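Local coordinates for VompD (PDB 4LGO), which is a trimeric autotransporter adhesin of the bacterial outer membrane, seen here as N-terminal domain 1, and probably mediates attachment to host surfaces, at the interface of chains A and B. Numbering follows the deposited sequence. Chains: chain A/B, VompD.

The interface of chains A and B. Residues chain A 110-114; chain B 103, 105-106, 108, 110.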
ATOM      1  N   ILE A 110     -10.872  -6.422  21.740  1.00 22.87           N
ATOM      2  CA  ILE A 110     -11.351  -5.486  20.743  1.00 21.94           C
ATOM      3  C   ILE A 110     -12.067  -4.371  21.490  1.00 22.46           C
ATOM      4  O   ILE A 110     -13.000  -4.625  22.254  1.00 22.95           O
ATOM      5  CB  ILE A 110     -12.307  -6.142  19.736  1.00 20.90           C
ATOM      6  CG1 ILE A 110     -11.627  -7.314  19.040  1.00 20.53           C
ATOM      7  CG2 ILE A 110     -12.789  -5.107  18.717  1.00 20.37           C
ATOM      8  CD1 ILE A 110     -12.587  -8.091  18.161  1.00 20.07           C
ATOM      9  N   THR A 111     -11.620  -3.140  21.276  1.00 23.40           N
ATOM     10  CA  THR A 111     -12.144  -1.981  22.002  1.00 25.13           C
ATOM     11  C   THR A 111     -12.945  -1.068  21.077  1.00 24.54           C
ATOM     12  O   THR A 111     -12.927  -1.239  19.857  1.00 23.19           O
ATOM     13  CB  THR A 111     -10.998  -1.170  22.628  1.00 27.41           C
ATOM     14  OG1 THR A 111     -10.146  -0.689  21.597  1.00 28.72           O
ATOM     15  CG2 THR A 111     -10.149  -2.041  23.557  1.00 28.87           C
ATOM     16  N   GLY A 112     -13.665  -0.122  21.668  1.00 24.77           N
ATOM     17  CA  GLY A 112     -14.431   0.882  20.911  1.00 25.18           C
ATOM     18  C   GLY A 112     -15.574   0.327  20.075  1.00 24.05           C
ATOM     19  O   GLY A 112     -15.843   0.834  18.994  1.00 24.17           O
ATOM     20  N   VAL A 113     -16.242  -0.711  20.580  1.00 22.96           N
ATOM     21  CA  VAL A 113     -17.352  -1.355  19.891  1.00 22.51           C
ATOM     22  C   VAL A 113     -18.676  -0.757  20.303  1.00 23.00           C
ATOM     23  O   VAL A 113     -19.088  -0.848  21.491  1.00 23.26           O
ATOM     24  CB  VAL A 113     -17.395  -2.877  20.176  1.00 21.79           C
ATOM     25  CG1 VAL A 113     -18.538  -3.523  19.396  1.00 21.36           C
ATOM     26  CG2 VAL A 113     -16.067  -3.537  19.820  1.00 21.56           C
ATOM     27  N   ALA A 114     -19.382  -0.159  19.341  1.00 23.02           N
ATOM     28  CA  ALA A 114     -20.711   0.355  19.617  1.00 23.98           C
ATOM     29  C   ALA A 114     -21.693  -0.809  19.788  1.00 23.46           C
ATOM     30  O   ALA A 114     -21.465  -1.906  19.272  1.00 22.48           O
ATOM     31  CB  ALA A 114     -21.175   1.296  18.501  1.00 24.96           C
TER
ATOM     32  N   ILE B 103      -7.341  -4.422  18.095  1.00 23.62           N
ATOM     33  CA  ILE B 103      -8.309  -3.758  17.220  1.00 22.92           C
ATOM     34  C   ILE B 103      -9.191  -2.779  17.988  1.00 23.67           C
ATOM     35  O   ILE B 103      -9.724  -3.098  19.063  1.00 24.12           O
ATOM     36  CB  ILE B 103      -9.193  -4.811  16.520  1.00 22.29           C
ATOM     37  CG1 ILE B 103      -8.332  -5.667  15.589  1.00 21.49           C
ATOM     38  CG2 ILE B 103     -10.286  -4.146  15.689  1.00 22.03           C
ATOM     39  CD1 ILE B 103      -9.003  -6.941  15.086  1.00 20.68           C
ATOM     40  N   ALA B 105     -12.566  -0.488  17.210  1.00 23.39           N
ATOM     41  CA  ALA B 105     -13.682  -0.466  16.262  1.00 22.68           C
ATOM     42  C   ALA B 105     -14.204   0.954  15.983  1.00 23.33           C
ATOM     43  O   ALA B 105     -15.209   1.150  15.292  1.00 23.84           O
ATOM     44  CB  ALA B 105     -14.790  -1.381  16.776  1.00 22.22           C
ATOM     45  N   GLY B 106     -13.538   1.939  16.563  1.00 24.29           N
ATOM     46  CA  GLY B 106     -13.818   3.354  16.316  1.00 25.84           C
ATOM     47  C   GLY B 106     -15.150   3.886  16.811  1.00 27.46           C
ATOM     48  O   GLY B 106     -15.670   4.844  16.248  1.00 27.59           O
ATOM     49  N   LYS B 108     -17.974   2.424  16.538  1.00 27.01           N
ATOM     50  CA  LYS B 108     -18.919   2.035  15.499  1.00 27.03           C
ATOM     51  C   LYS B 108     -19.245   0.560  15.736  1.00 25.47           C
ATOM     52  O   LYS B 108     -18.534  -0.141  16.477  1.00 23.65           O
ATOM     53  CB  LYS B 108     -18.278   2.198  14.101  1.00 28.68           C
ATOM     54  CG  LYS B 108     -17.759   3.588  13.760  1.00 31.36           C
ATOM     55  CD  LYS B 108     -18.898   4.516  13.418  1.00 34.62           C
ATOM     56  CE  LYS B 108     -18.375   5.847  12.874  1.00 37.77           C
ATOM     57  NZ  LYS B 108     -19.533   6.748  12.719  1.00 40.72           N
ATOM     58  N   ILE B 110     -19.603  -3.446  14.889  1.00 21.13           N
ATOM     59  CA  ILE B 110     -18.939  -4.462  14.090  1.00 19.86           C
ATOM     60  C   ILE B 110     -20.043  -5.327  13.521  1.00 20.23           C
ATOM     61  O   ILE B 110     -20.823  -5.913  14.271  1.00 20.35           O
ATOM     62  CB  ILE B 110     -17.944  -5.342  14.876  1.00 19.18           C
ATOM     63  CG1 ILE B 110     -16.864  -4.454  15.529  1.00 19.37           C
ATOM     64  CG2 ILE B 110     -17.383  -6.406  13.930  1.00 18.53           C
ATOM     65  CD1 ILE B 110     -15.848  -5.206  16.355  1.00 19.45           C
TER
HETATM   66  O   HOH W   1     -21.368  -3.960  17.227  1.00 19.91           O
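A:Thr111 and B:Ile103 join strand 110-113 of chain A to strand 102-106 of chain B in a parallel beta pairing between chains of a YadA-like trimeric autotransporter adhesin, ahead of helix 125-134, which probably leads into the coiled stalk. The assembly is a trimer, as the family requires, and this patch is part of its A-B interface.

Main-chain hydrogen bonds form the seam. A:Thr111 N gives its hydrogen to B:Ile103 O at 2.9 Å, and A:Thr111 O takes one from B:Ala105 N at 2.8 Å, so both polar backbone groups of the threonine are used by the neighbouring chain. Further along, A:Ala114 N reaches B:Lys108 O at 3.0 Å. This last bond is straight at the hydrogen (168°), yet its donor stands above the carbonyl plane rather than on a lone pair. Water 1 bridges the two backbones, lying 2.9 Å from A:Ala114 O and 3.0 Å from B:Ile110 N.

Apolar side chains pack beside the seam. The tip of B:Ile110, its CD1, meets two branches of chain A: CG2 of A:Ile110 and CG2 of A:Val113, each at 3.9 Å. The A:Val113 side chain crosses that of B:Ile110 at about a right angle; its CG1 lies anti to the backbone N (chi1 -178°), while CG2 sits beside that N and also meets the B:Ala105 methyl CB at 3.9 Å. On A:Ile110, CG1 lies beside the backbone N (chi1 -58°) and CG2 is anti to that N; this CG2 touches B:Ile103 CG2 branch to branch at 4.0 Å. The A:Ala114 methyl rests against the backbone carbonyl of B:Lys108, meeting both its C and its O.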